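Local coordinates for hydrogenase expression/formation protein HypE (Desulfovibrio vulgaris subsp. vulgaris, PDB 2Z1U), which binds ATP and magnesium and probably serves in the maturation of hydrogenases, at residues 43-48 against 89-94; 58-63 against 68-73; 210-215 against 284-289; 249-254 against 295-300; 316-321 against 328-333. All blocks are in the same frame, centred on the assembly; numbering follows the deposited sequence.

Contact 1. Residues 43-48 against 89-94; sequences ARLDLT and PRYLSC
Two leucines, Leu45 and Leu47, close on the ring of Tyr91, and here the packing is tight. Leu45 puts its CD1 methyl over one face of the ring as a CH-pi contact, 4.3 Å from the centroid and 19° off the normal. Its branch point comes closer still, with CG 3.6 Å from Tyr91 CD2. Leu47 approaches differently: its CG lies at the ring edge, in plane, and its CD2 methyl reaches Tyr91 CE2 at 3.7 Å. The same methyl rests against the aliphatic stem of Arg90, 3.8 Å from CG. The opposite face of the phenol is taken by CB of Arg90 itself, whose chain bends at chi2 and chi3 and folds back until its guanidinium lies with one face above Tyr91 CE2. Two successive residues can both face Leu47 because Arg90 and Tyr91 form a classic beta bulge opposite Ile148 of strand 141-151, a break in the alternation of strand 87-99 within the mixed sheet of the AIR synthase-like N-terminal domain. Away from this apolar core the contact becomes polar and looser. A single water spans the gap, 2.8 Å from Tyr91 OH and accepting from Asp46 N. The charged end of Arg90 turns to Glu150 for a salt bridge. On the exposed side of strand 43-46, Arg44 and Asp46 pair with each other, NH2 to OD1 at 3.1 Å, through a bent, weak hydrogen bond, while the backbone of Ala43, Leu45 and Asp46 continues the sheet antiparallel into the second subunit.

Contact 2. Residues 58-63 against 68-73; sequences YTVDPI and GDIGTL
The phenol ring of Tyr58 has one face laid against the backbone carbonyl of Leu73, whose C sits 3.7 Å above the ring plane, offset toward the rim. The carbonyl oxygen is nearer, with Leu73 O 3.2 Å from Tyr58 CE2, while Leu73 CB touches CD2 beside it. At the rim of the ring, the hydroxyl is hydrogen-bonded to Thr78, farther along helix 70-83, which holds the far end of the ring in place. Ile70 lies next to Tyr58 and touches three residues of the loop. With CG1 opposite the backbone N (chi1 -164°), it extends CD1 to Tyr58 O at 3.4 Å. Its CB packs on Val60 CG1 at 3.6 Å. The other branch, CG2, meets Ile63 CG2 at 3.5 Å, the two side chains crossing obliquely. Val60 also receives Leu73 CD2 at CB, the chains lying at about a right angle. One backbone bond joins the segments: Ile70 N donates to Ile63 O at 3.0 Å, in the carbonyl plane although the angle at hydrogen is only 141°. Next to it Asp69 is the N-cap of the helix. Its OD1 accepts from Thr72 N at 2.9 Å, nearly along the C-O axis, and more weakly from Gly71 N, while OD2 goes to Ser113. The turn between strand 50-58 and the small hairpin of strands 64-65 and 68-69 is thereby packed on the first turn of helix 70-83, with strand 141-151 and helix 104-121 flanking Ile70 and the magnesium ligand Asp56 close to Tyr58.

Contact 3. Residues 210-215 against 284-289; sequences LEVGDI and EAALAV
Segment 210-215 brings the end of helix 202-212, where the turn widens to pi type, up to the middle of helix 280-291, with CA of Val212 and CA of Ala286 6.1 Å apart. Val212 alone carries its side of the contact, and it does so with both methyls. Its CG1 stands opposite its own backbone N (chi1 176°), a setting that spreads the two branches over successive turns of the partner helix. CG1 settles between two alanines, 4.0 Å from Ala286 CB and 4.2 Å from Ala285 CB, and also lies 3.8 Å from the Ala286 backbone N. CG2 takes the other direction, toward the next turn, where it meets Val289 CG2 at 3.8 Å while passing Ala285 O at 3.9 Å. The two valines run past each other in opposite senses. Because the alanines end at CB, the valine can approach the helix backbone itself. Immediately afterwards Gly213 leaves the helical conformation with positive phi, and the chain turns away toward strand 217-219. Leu278 of strand 275-278 touches both Val212 and Ala286, and Leu208 of helix 202-212 touches Ala286 and Val289, so the same apolar seam runs on beyond the two segments. Everything that meets across the pair is methyl or backbone, which implies that this helix-helix join in the AIR synthase-like C-terminal domain probably rests on apolar burial and close fit, without a directional polar bond between the segments.

Contact 4. Residues 249-254 against 295-300; sequences PVRESV and HGEHAA
Arg251 presents one face of its guanidinium to the imidazole of His298, which comes with its edge: CE1 lies 3.8 Å from Arg251 CZ, and the planes stand 78° apart. The arrangement is T-shaped in outline, the arginine supplying the face and the histidine the rim. At the edge of the same guanidinium lies the carboxylate of Glu297, with OE1 3.7 Å from Arg251 NH2, a long salt bridge between planes 82° apart. A second point of contact is made by Pro249: its CG rests on His298 O at 3.3 Å, and its CB packs on His298 CB at 3.9 Å. His298 is thus touched at both ends, backbone carbonyl and ring. Glu297 shapes the approach from within its own segment. Its first torsion (chi1 50°) sets CG over the centre of the His298 ring, 3.3 Å above the plane, and the bend at chi2 then swings the acid round toward Arg251. Farther out, Ser173 accepts a weak hydrogen bond from Arg251 NH1, and Asp193 and Asp176 are long, weak ion partners of the same guanidinium. Pro249 is held through a backbone bond to Met174. These links join the start of helix 252-260, for which Arg251 occupies the N-cap position, to the loop leading into strand 300-306. With several acids around it at long range, the guanidinium is probably steadied by diffuse electrostatics more than by any one bond; its own charge would tend to disfavour protonation of His298, an effect that Glu297 opposes.

Contact 5. Residues 316-321 against 328-333; sequences AGQVVM and HRLLSM
Met321, Leu331 and Leu330 bury much of the surface here. Met321 lies alongside Arg329, both pointing the same way. Its chain is extended as far as SD and then bends (chi3 72°), which brings CE over one face of the guanidinium, 3.8 Å from Arg329 NH2. The same methyl comes within 4.1 Å of Leu331 CD2, while Arg329 NH1 is taken by Asp264 in a salt bridge. Leu331 also leans its CD1 on Val319 CG1. Leu330 reaches across to the partner strand, with CD1 against Val319 O at 3.5 Å and CD2 against the Gln318 amide NE2. Three backbone bonds set this register. Met321 and Arg329 exchange two as a hydrogen-bonded pair, and Leu331 N gives the third to Val319 O at 2.9 Å, nearly straight on to the carbonyl. Beyond it a water bridges Val319 N and Leu331 O, prolonging the pairing where regular strand gives way. Val320 and Leu330 form the non-hydrogen-bonded pair between, on the face opposite Met321 and Arg329. The arrangement is an antiparallel beta hairpin, closing one margin of the mixed sheet beside strand 240-244.

How the contacts relate
From the N terminus, contact 1 opens at 43-48 and closes at 89-94. Within that span contact 2 makes the much shorter closure from 58-63 to 68-73, and helix 70-83 then leads on to strand 87-99. Both belong to the N-terminal AIR synthase-like range. In the C-terminal range contacts 3 and 4 cross, since 249-254 falls between the two segments of contact 3 and 284-289 between those of contact 4. They also touch, with Leu287 CD2 3.6 Å from Ala300 N, so helices 202-212 and 280-291 are tied to the start of strand 300-306. Contact 5 follows last as a local hairpin, its centre about 39 Å from that of contact 1.

Contact 1. Residues 43-48 against 89-94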
# COMPACT_ATOMS: atom_id res chain seq x y z
N ALA A 43 -6.42 -10.41 4.47
CA ALA A 43 -7.42 -11.03 3.61
C ALA A 43 -6.89 -12.37 3.08
O ALA A 43 -5.73 -12.47 2.70
CB ALA A 43 -7.75 -10.09 2.46
N ARG A 44 -7.76 -13.38 3.05
CA ARG A 44 -7.45 -14.67 2.43
C ARG A 44 -7.81 -14.63 0.97
O ARG A 44 -8.95 -14.28 0.60
CB ARG A 44 -8.20 -15.83 3.12
CG ARG A 44 -7.93 -17.17 2.44
CD ARG A 44 -9.04 -18.17 2.68
NE ARG A 44 -9.07 -19.19 1.63
CZ ARG A 44 -8.59 -20.42 1.79
NH1 ARG A 44 -8.06 -20.79 2.95
NH2 ARG A 44 -8.66 -21.29 0.78
N LEU A 45 -6.84 -14.99 0.13
CA LEU A 45 -6.95 -14.90 -1.32
C LEU A 45 -6.66 -16.26 -1.98
O LEU A 45 -5.67 -16.92 -1.66
CB LEU A 45 -5.96 -13.85 -1.83
CG LEU A 45 -6.35 -12.38 -2.04
CD1 LEU A 45 -7.45 -11.83 -1.14
CD2 LEU A 45 -5.13 -11.50 -2.02
N ASP A 46 -7.52 -16.67 -2.90
CA ASP A 46 -7.24 -17.87 -3.70
C ASP A 46 -6.81 -17.49 -5.09
O ASP A 46 -7.66 -17.18 -5.93
CB ASP A 46 -8.47 -18.77 -3.79
CG ASP A 46 -8.79 -19.42 -2.50
OD1 ASP A 46 -7.89 -20.08 -1.93
OD2 ASP A 46 -9.95 -19.28 -2.05
N LEU A 47 -5.50 -17.52 -5.36
CA LEU A 47 -4.98 -17.05 -6.65
C LEU A 47 -4.08 -18.02 -7.43
O LEU A 47 -3.32 -18.80 -6.84
CB LEU A 47 -4.28 -15.70 -6.48
CG LEU A 47 -5.13 -14.46 -6.21
CD1 LEU A 47 -4.25 -13.30 -5.74
CD2 LEU A 47 -5.91 -14.07 -7.45
N THR A 48 -4.15 -17.95 -8.76
CA THR A 48 -3.35 -18.85 -9.62
C THR A 48 -1.94 -18.36 -10.00
O THR A 48 -1.76 -17.59 -10.96
CB THR A 48 -4.14 -19.31 -10.89
OG1 THR A 48 -5.46 -19.72 -10.50
CG2 THR A 48 -3.44 -20.50 -11.58
N PRO A 89 -5.99 -8.12 -13.07
CA PRO A 89 -6.11 -7.68 -11.68
C PRO A 89 -7.34 -8.30 -11.03
O PRO A 89 -8.38 -8.43 -11.69
CB PRO A 89 -6.29 -6.16 -11.79
CG PRO A 89 -5.85 -5.81 -13.19
CD PRO A 89 -6.15 -7.00 -14.02
N ARG A 90 -7.21 -8.69 -9.77
CA ARG A 90 -8.27 -9.37 -9.06
C ARG A 90 -8.63 -8.64 -7.78
O ARG A 90 -9.83 -8.46 -7.48
CB ARG A 90 -7.85 -10.81 -8.72
CG ARG A 90 -7.59 -11.71 -9.93
CD ARG A 90 -8.88 -12.05 -10.69
NE ARG A 90 -9.96 -12.46 -9.80
CZ ARG A 90 -10.06 -13.67 -9.24
NH1 ARG A 90 -9.12 -14.58 -9.45
NH2 ARG A 90 -11.10 -13.96 -8.45
N TYR A 91 -7.60 -8.25 -7.02
CA TYR A 91 -7.78 -7.80 -5.63
C TYR A 91 -6.93 -6.61 -5.29
O TYR A 91 -5.75 -6.58 -5.63
CB TYR A 91 -7.47 -8.94 -4.64
CG TYR A 91 -8.32 -10.18 -4.84
CD1 TYR A 91 -9.71 -10.11 -4.72
CD2 TYR A 91 -7.74 -11.40 -5.17
CE1 TYR A 91 -10.51 -11.23 -4.89
CE2 TYR A 91 -8.53 -12.54 -5.35
CZ TYR A 91 -9.92 -12.44 -5.20
OH TYR A 91 -10.70 -13.56 -5.39
N LEU A 92 -7.53 -5.64 -4.63
CA LEU A 92 -6.82 -4.44 -4.19
C LEU A 92 -6.84 -4.34 -2.66
O LEU A 92 -7.76 -4.82 -2.01
CB LEU A 92 -7.50 -3.19 -4.77
CG LEU A 92 -7.44 -2.78 -6.27
CD1 LEU A 92 -6.86 -1.38 -6.46
CD2 LEU A 92 -6.78 -3.76 -7.21
N SER A 93 -5.80 -3.73 -2.10
CA SER A 93 -5.86 -3.20 -0.75
C SER A 93 -5.90 -1.67 -0.83
O SER A 93 -5.46 -1.08 -1.82
CB SER A 93 -4.63 -3.63 0.05
OG SER A 93 -3.44 -3.09 -0.53
N CYS A 94 -6.40 -1.02 0.23
CA CYS A 94 -6.38 0.44 0.31
C CYS A 94 -5.91 0.92 1.68
O CYS A 94 -6.36 0.44 2.70
CB CYS A 94 -7.74 1.05 -0.02
SG CYS A 94 -9.08 0.41 0.96
O HOH W 1 -9.99 -15.43 -3.36

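Contact 2. Residues 58-63 against 68-73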
# COMPACT_ATOMS: atom_id res chain seq x y z
N TYR A 58 -1.56 8.01 -3.88
CA TYR A 58 -2.27 9.03 -4.65
C TYR A 58 -2.36 10.29 -3.81
O TYR A 58 -2.76 10.25 -2.65
CB TYR A 58 -3.64 8.49 -5.11
CG TYR A 58 -3.45 7.30 -6.03
CD1 TYR A 58 -3.30 6.01 -5.50
CD2 TYR A 58 -3.33 7.47 -7.43
CE1 TYR A 58 -3.08 4.92 -6.32
CE2 TYR A 58 -3.09 6.35 -8.29
CZ TYR A 58 -2.97 5.08 -7.71
OH TYR A 58 -2.78 3.94 -8.48
N THR A 59 -1.92 11.40 -4.40
CA THR A 59 -1.69 12.65 -3.66
C THR A 59 -2.30 13.83 -4.43
O THR A 59 -1.94 14.98 -4.21
CB THR A 59 -0.17 12.92 -3.45
OG1 THR A 59 0.49 12.91 -4.71
CG2 THR A 59 0.48 11.85 -2.56
N VAL A 60 -3.25 13.53 -5.32
CA VAL A 60 -3.78 14.54 -6.26
C VAL A 60 -4.39 15.74 -5.52
O VAL A 60 -5.08 15.60 -4.50
CB VAL A 60 -4.78 13.92 -7.28
CG1 VAL A 60 -6.05 13.47 -6.58
CG2 VAL A 60 -5.10 14.89 -8.44
N ASP A 61 -4.09 16.92 -6.04
CA ASP A 61 -4.63 18.16 -5.53
C ASP A 61 -5.10 18.95 -6.74
O ASP A 61 -4.28 19.28 -7.60
CB ASP A 61 -3.56 18.92 -4.76
CG ASP A 61 -4.06 20.26 -4.22
OD1 ASP A 61 -3.28 21.23 -4.30
OD2 ASP A 61 -5.21 20.34 -3.74
N PRO A 62 -6.42 19.26 -6.82
CA PRO A 62 -7.49 19.00 -5.85
C PRO A 62 -7.99 17.55 -5.85
O PRO A 62 -7.65 16.77 -6.74
CB PRO A 62 -8.61 19.94 -6.33
CG PRO A 62 -8.42 20.03 -7.80
CD PRO A 62 -6.93 19.97 -8.02
N ILE A 63 -8.79 17.22 -4.84
CA ILE A 63 -9.28 15.86 -4.64
C ILE A 63 -10.33 15.52 -5.69
O ILE A 63 -10.38 14.38 -6.16
CB ILE A 63 -9.90 15.68 -3.22
CG1 ILE A 63 -8.83 15.85 -2.14
CG2 ILE A 63 -10.62 14.35 -3.08
CD1 ILE A 63 -9.35 15.61 -0.72
N GLY A 68 -12.97 12.82 -12.68
CA GLY A 68 -12.54 11.89 -11.65
C GLY A 68 -12.34 12.48 -10.28
O GLY A 68 -12.78 13.60 -9.99
N ASP A 69 -11.68 11.70 -9.43
CA ASP A 69 -11.26 12.14 -8.12
C ASP A 69 -10.14 11.24 -7.62
O ASP A 69 -9.74 10.30 -8.32
CB ASP A 69 -12.45 12.24 -7.14
CG ASP A 69 -13.21 10.91 -6.96
OD1 ASP A 69 -12.57 9.85 -6.74
OD2 ASP A 69 -14.46 10.95 -7.01
N ILE A 70 -9.62 11.52 -6.42
CA ILE A 70 -8.54 10.68 -5.83
C ILE A 70 -8.92 9.19 -5.67
O ILE A 70 -8.07 8.32 -5.79
CB ILE A 70 -8.01 11.29 -4.51
CG1 ILE A 70 -6.67 10.66 -4.10
CG2 ILE A 70 -9.06 11.18 -3.39
CD1 ILE A 70 -6.01 11.34 -2.93
N GLY A 71 -10.20 8.92 -5.44
CA GLY A 71 -10.69 7.55 -5.34
C GLY A 71 -10.72 6.83 -6.68
O GLY A 71 -10.35 5.67 -6.79
N THR A 72 -11.16 7.53 -7.69
CA THR A 72 -11.16 7.03 -9.03
C THR A 72 -9.69 6.75 -9.47
O THR A 72 -9.38 5.67 -10.01
CB THR A 72 -11.91 8.08 -9.88
OG1 THR A 72 -13.08 7.53 -10.49
CG2 THR A 72 -11.04 8.82 -10.81
N LEU A 73 -8.79 7.69 -9.19
CA LEU A 73 -7.35 7.51 -9.47
C LEU A 73 -6.76 6.31 -8.70
O LEU A 73 -6.03 5.48 -9.27
CB LEU A 73 -6.58 8.79 -9.11
CG LEU A 73 -6.07 9.75 -10.20
CD1 LEU A 73 -6.93 9.80 -11.46
CD2 LEU A 73 -5.73 11.16 -9.64

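Contact 3. Residues 210-215 against 284-289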
# COMPACT_ATOMS: atom_id res chain seq x y z
N LEU A 210 -4.52 -11.92 -24.79
CA LEU A 210 -5.11 -13.22 -25.12
C LEU A 210 -5.57 -13.41 -26.56
O LEU A 210 -5.56 -14.54 -27.06
CB LEU A 210 -6.27 -13.54 -24.17
CG LEU A 210 -5.92 -13.58 -22.69
CD1 LEU A 210 -7.18 -13.74 -21.88
CD2 LEU A 210 -4.93 -14.69 -22.39
N GLU A 211 -5.99 -12.34 -27.23
CA GLU A 211 -6.53 -12.46 -28.58
C GLU A 211 -5.60 -11.96 -29.68
O GLU A 211 -5.54 -12.54 -30.75
CB GLU A 211 -7.93 -11.85 -28.69
CG GLU A 211 -8.93 -12.56 -27.75
CD GLU A 211 -10.37 -12.17 -27.96
OE1 GLU A 211 -11.02 -11.79 -26.97
OE2 GLU A 211 -10.86 -12.24 -29.11
N VAL A 212 -4.85 -10.89 -29.40
CA VAL A 212 -3.88 -10.37 -30.37
C VAL A 212 -2.56 -11.13 -30.20
O VAL A 212 -2.03 -11.69 -31.17
CB VAL A 212 -3.72 -8.83 -30.26
CG1 VAL A 212 -2.63 -8.32 -31.21
CG2 VAL A 212 -5.06 -8.15 -30.53
N GLY A 213 -2.06 -11.15 -28.96
CA GLY A 213 -0.86 -11.91 -28.58
C GLY A 213 0.48 -11.29 -28.98
O GLY A 213 0.53 -10.36 -29.78
N ASP A 214 1.55 -11.83 -28.39
CA ASP A 214 2.93 -11.38 -28.65
C ASP A 214 3.13 -9.90 -28.30
O ASP A 214 3.85 -9.17 -28.98
CB ASP A 214 3.37 -11.70 -30.10
CG ASP A 214 4.89 -11.89 -30.23
OD1 ASP A 214 5.60 -11.95 -29.20
OD2 ASP A 214 5.38 -11.96 -31.38
N ILE A 215 2.49 -9.46 -27.22
CA ILE A 215 2.67 -8.10 -26.73
C ILE A 215 4.04 -7.99 -26.05
O ILE A 215 4.33 -8.72 -25.10
CB ILE A 215 1.55 -7.69 -25.72
CG1 ILE A 215 0.14 -7.94 -26.30
CG2 ILE A 215 1.73 -6.23 -25.28
CD1 ILE A 215 -0.16 -7.23 -27.65
N GLU A 284 -1.76 -3.86 -36.42
CA GLU A 284 -3.07 -3.53 -36.94
C GLU A 284 -4.19 -4.14 -36.07
O GLU A 284 -5.13 -3.43 -35.66
CB GLU A 284 -3.16 -3.99 -38.40
CG GLU A 284 -3.73 -2.97 -39.36
CD GLU A 284 -3.13 -1.59 -39.23
OE1 GLU A 284 -1.91 -1.41 -39.47
OE2 GLU A 284 -3.89 -0.65 -38.91
N ALA A 285 -4.07 -5.43 -35.74
CA ALA A 285 -5.02 -6.10 -34.84
C ALA A 285 -5.05 -5.44 -33.45
O ALA A 285 -6.13 -5.19 -32.91
CB ALA A 285 -4.72 -7.59 -34.75
N ALA A 286 -3.88 -5.11 -32.88
CA ALA A 286 -3.82 -4.44 -31.58
C ALA A 286 -4.51 -3.08 -31.61
O ALA A 286 -5.26 -2.73 -30.70
CB ALA A 286 -2.36 -4.30 -31.10
N LEU A 287 -4.24 -2.32 -32.67
CA LEU A 287 -4.86 -1.02 -32.88
C LEU A 287 -6.38 -1.13 -32.99
O LEU A 287 -7.09 -0.26 -32.49
CB LEU A 287 -4.33 -0.39 -34.18
CG LEU A 287 -3.69 0.99 -34.11
CD1 LEU A 287 -3.74 1.66 -35.49
CD2 LEU A 287 -4.28 1.91 -33.01
N ALA A 288 -6.88 -2.18 -33.66
CA ALA A 288 -8.31 -2.42 -33.74
C ALA A 288 -8.90 -2.60 -32.33
O ALA A 288 -9.98 -2.11 -32.03
CB ALA A 288 -8.63 -3.65 -34.61
N VAL A 289 -8.17 -3.31 -31.48
CA VAL A 289 -8.61 -3.54 -30.10
C VAL A 289 -8.57 -2.24 -29.28
O VAL A 289 -9.53 -1.92 -28.57
CB VAL A 289 -7.78 -4.69 -29.44
CG1 VAL A 289 -7.98 -4.72 -27.93
CG2 VAL A 289 -8.19 -6.04 -30.07

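Contact 4. Residues 249-254 against 295-300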
# COMPACT_ATOMS: atom_id res chain seq x y z
N PRO A 249 -1.93 11.87 -30.71
CA PRO A 249 -3.19 12.60 -30.59
C PRO A 249 -3.21 13.51 -29.36
O PRO A 249 -2.88 13.09 -28.27
CB PRO A 249 -4.25 11.46 -30.47
CG PRO A 249 -3.51 10.33 -29.85
CD PRO A 249 -2.04 10.47 -30.27
N VAL A 250 -3.57 14.76 -29.58
CA VAL A 250 -3.71 15.74 -28.50
C VAL A 250 -4.88 16.58 -28.95
O VAL A 250 -4.86 17.12 -30.07
CB VAL A 250 -2.42 16.66 -28.32
CG1 VAL A 250 -2.61 17.65 -27.17
CG2 VAL A 250 -1.16 15.84 -28.06
N ARG A 251 -5.92 16.64 -28.12
CA ARG A 251 -7.16 17.38 -28.45
C ARG A 251 -6.82 18.85 -28.65
O ARG A 251 -5.99 19.38 -27.92
CB ARG A 251 -8.17 17.24 -27.31
CG ARG A 251 -8.73 15.86 -27.12
CD ARG A 251 -9.53 15.74 -25.83
NE ARG A 251 -10.77 15.02 -26.10
CZ ARG A 251 -10.93 13.71 -25.95
NH1 ARG A 251 -9.95 12.94 -25.49
NH2 ARG A 251 -12.11 13.17 -26.25
N GLU A 252 -7.47 19.48 -29.63
CA GLU A 252 -7.26 20.91 -29.91
C GLU A 252 -7.35 21.75 -28.63
O GLU A 252 -6.49 22.60 -28.38
CB GLU A 252 -8.28 21.41 -30.96
CG GLU A 252 -7.97 22.76 -31.59
CD GLU A 252 -9.07 23.23 -32.54
OE1 GLU A 252 -10.05 22.46 -32.75
OE2 GLU A 252 -8.98 24.36 -33.06
N SER A 253 -8.38 21.49 -27.83
CA SER A 253 -8.62 22.17 -26.57
C SER A 253 -7.50 21.93 -25.54
O SER A 253 -7.19 22.82 -24.74
CB SER A 253 -9.95 21.70 -25.99
OG SER A 253 -9.86 20.32 -25.66
N VAL A 254 -6.91 20.74 -25.58
CA VAL A 254 -5.76 20.41 -24.72
C VAL A 254 -4.49 21.12 -25.23
O VAL A 254 -3.76 21.72 -24.43
CB VAL A 254 -5.55 18.87 -24.60
CG1 VAL A 254 -4.22 18.54 -23.93
CG2 VAL A 254 -6.72 18.23 -23.82
N HIS A 295 -11.31 5.63 -24.18
CA HIS A 295 -10.70 6.75 -24.92
C HIS A 295 -10.12 6.37 -26.29
O HIS A 295 -9.40 7.15 -26.92
CB HIS A 295 -9.66 7.48 -24.05
CG HIS A 295 -10.14 7.73 -22.66
ND1 HIS A 295 -11.22 8.54 -22.38
CD2 HIS A 295 -9.74 7.22 -21.47
CE1 HIS A 295 -11.45 8.53 -21.08
NE2 HIS A 295 -10.56 7.75 -20.51
N GLY A 296 -10.51 5.19 -26.77
CA GLY A 296 -9.96 4.66 -28.01
C GLY A 296 -10.35 5.37 -29.29
O GLY A 296 -9.82 5.01 -30.34
N GLU A 297 -11.29 6.39 -29.24
CA GLU A 297 -11.52 7.21 -30.42
C GLU A 297 -10.20 7.62 -31.08
O GLU A 297 -10.14 7.87 -32.26
CB GLU A 297 -12.32 8.47 -30.05
CG GLU A 297 -11.75 9.23 -28.87
CD GLU A 297 -12.28 8.72 -27.54
OE1 GLU A 297 -12.19 9.46 -26.54
OE2 GLU A 297 -12.77 7.57 -27.50
N HIS A 298 -9.19 7.80 -30.23
CA HIS A 298 -7.95 8.42 -30.68
C HIS A 298 -6.76 7.48 -30.64
O HIS A 298 -5.61 7.94 -30.79
CB HIS A 298 -7.66 9.67 -29.85
CG HIS A 298 -8.70 10.73 -29.98
ND1 HIS A 298 -9.22 11.40 -28.90
CD2 HIS A 298 -9.32 11.23 -31.08
CE1 HIS A 298 -10.12 12.27 -29.32
NE2 HIS A 298 -10.20 12.19 -30.63
N ALA A 299 -7.01 6.18 -30.43
CA ALA A 299 -5.92 5.19 -30.52
C ALA A 299 -5.20 5.34 -31.85
O ALA A 299 -5.84 5.57 -32.87
CB ALA A 299 -6.46 3.77 -30.36
N ALA A 300 -3.87 5.24 -31.83
CA ALA A 300 -3.06 5.45 -33.04
C ALA A 300 -1.70 4.78 -33.00
O ALA A 300 -1.12 4.58 -31.94
CB ALA A 300 -2.90 6.94 -33.33

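Contact 5. Residues 316-321 against 328-333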
# COMPACT_ATOMS: atom_id res chain seq x y z
N ALA A 316 21.28 4.15 -27.62
CA ALA A 316 20.38 3.32 -26.82
C ALA A 316 19.76 4.17 -25.74
O ALA A 316 20.47 4.91 -25.05
CB ALA A 316 21.12 2.15 -26.21
N GLY A 317 18.44 4.07 -25.59
CA GLY A 317 17.74 4.83 -24.57
C GLY A 317 17.16 6.16 -25.02
O GLY A 317 16.46 6.81 -24.24
N GLN A 318 17.43 6.58 -26.25
CA GLN A 318 16.96 7.89 -26.70
C GLN A 318 15.62 7.82 -27.44
O GLN A 318 15.27 6.81 -28.03
CB GLN A 318 18.03 8.60 -27.56
CG GLN A 318 19.24 9.04 -26.75
CD GLN A 318 20.07 10.13 -27.45
OE1 GLN A 318 20.51 9.96 -28.58
NE2 GLN A 318 20.29 11.24 -26.76
N VAL A 319 14.88 8.92 -27.38
CA VAL A 319 13.58 9.00 -28.01
C VAL A 319 13.58 10.18 -28.98
O VAL A 319 13.68 11.33 -28.55
CB VAL A 319 12.47 9.20 -26.98
CG1 VAL A 319 11.11 9.33 -27.67
CG2 VAL A 319 12.44 8.02 -25.98
N VAL A 320 13.47 9.88 -30.27
CA VAL A 320 13.46 10.93 -31.28
C VAL A 320 12.15 11.09 -32.04
O VAL A 320 11.60 10.14 -32.62
CB VAL A 320 14.74 10.91 -32.19
CG1 VAL A 320 15.50 9.58 -32.10
CG2 VAL A 320 14.45 11.33 -33.64
N MET A 321 11.64 12.32 -32.00
CA MET A 321 10.37 12.64 -32.61
C MET A 321 10.61 13.35 -33.92
O MET A 321 11.31 14.39 -33.96
CB MET A 321 9.53 13.53 -31.68
CG MET A 321 8.11 13.81 -32.18
SD MET A 321 7.03 14.54 -30.93
CE MET A 321 7.68 16.20 -30.78
N HIS A 328 13.52 17.30 -36.50
CA HIS A 328 13.51 16.39 -35.34
C HIS A 328 13.67 17.09 -34.00
O HIS A 328 14.28 18.17 -33.90
CB HIS A 328 14.61 15.34 -35.48
CG HIS A 328 14.49 14.51 -36.71
ND1 HIS A 328 15.10 14.86 -37.89
CD2 HIS A 328 13.80 13.37 -36.96
CE1 HIS A 328 14.81 13.97 -38.82
NE2 HIS A 328 14.03 13.05 -38.28
N ARG A 329 13.15 16.44 -32.98
CA ARG A 329 13.23 16.87 -31.59
C ARG A 329 13.56 15.67 -30.73
O ARG A 329 12.86 14.64 -30.78
CB ARG A 329 11.93 17.55 -31.14
CG ARG A 329 11.55 17.32 -29.69
CD ARG A 329 11.25 18.60 -28.94
NE ARG A 329 9.85 18.94 -29.07
CZ ARG A 329 8.94 18.89 -28.10
NH1 ARG A 329 9.25 18.55 -26.84
NH2 ARG A 329 7.69 19.22 -28.40
N LEU A 330 14.62 15.79 -29.94
CA LEU A 330 14.95 14.79 -28.94
C LEU A 330 14.01 14.98 -27.75
O LEU A 330 13.95 16.07 -27.19
CB LEU A 330 16.43 14.92 -28.54
CG LEU A 330 17.01 13.91 -27.55
CD1 LEU A 330 16.95 12.47 -28.07
CD2 LEU A 330 18.44 14.30 -27.16
N LEU A 331 13.27 13.93 -27.38
CA LEU A 331 12.42 13.97 -26.20
C LEU A 331 13.17 13.37 -25.01
O LEU A 331 13.12 12.17 -24.79
CB LEU A 331 11.11 13.18 -26.42
CG LEU A 331 10.14 13.57 -27.55
CD1 LEU A 331 8.86 12.68 -27.52
CD2 LEU A 331 9.78 15.04 -27.47
N SER A 332 13.85 14.21 -24.23
CA SER A 332 14.56 13.75 -23.04
C SER A 332 13.67 13.83 -21.81
O SER A 332 12.61 14.44 -21.85
CB SER A 332 15.85 14.54 -22.84
OG SER A 332 16.64 14.49 -24.00
N MET A 333 14.10 13.20 -20.71
CA MET A 333 13.44 13.26 -19.42
C MET A 333 13.54 14.68 -18.81
O MET A 333 14.52 15.40 -19.01
CB MET A 333 13.92 12.23 -18.44
CG MET A 333 13.41 10.80 -18.66
SD MET A 333 13.83 9.68 -17.29
CE MET A 333 13.56 8.09 -18.05
O HOH W 2 15.67 10.67 -25.34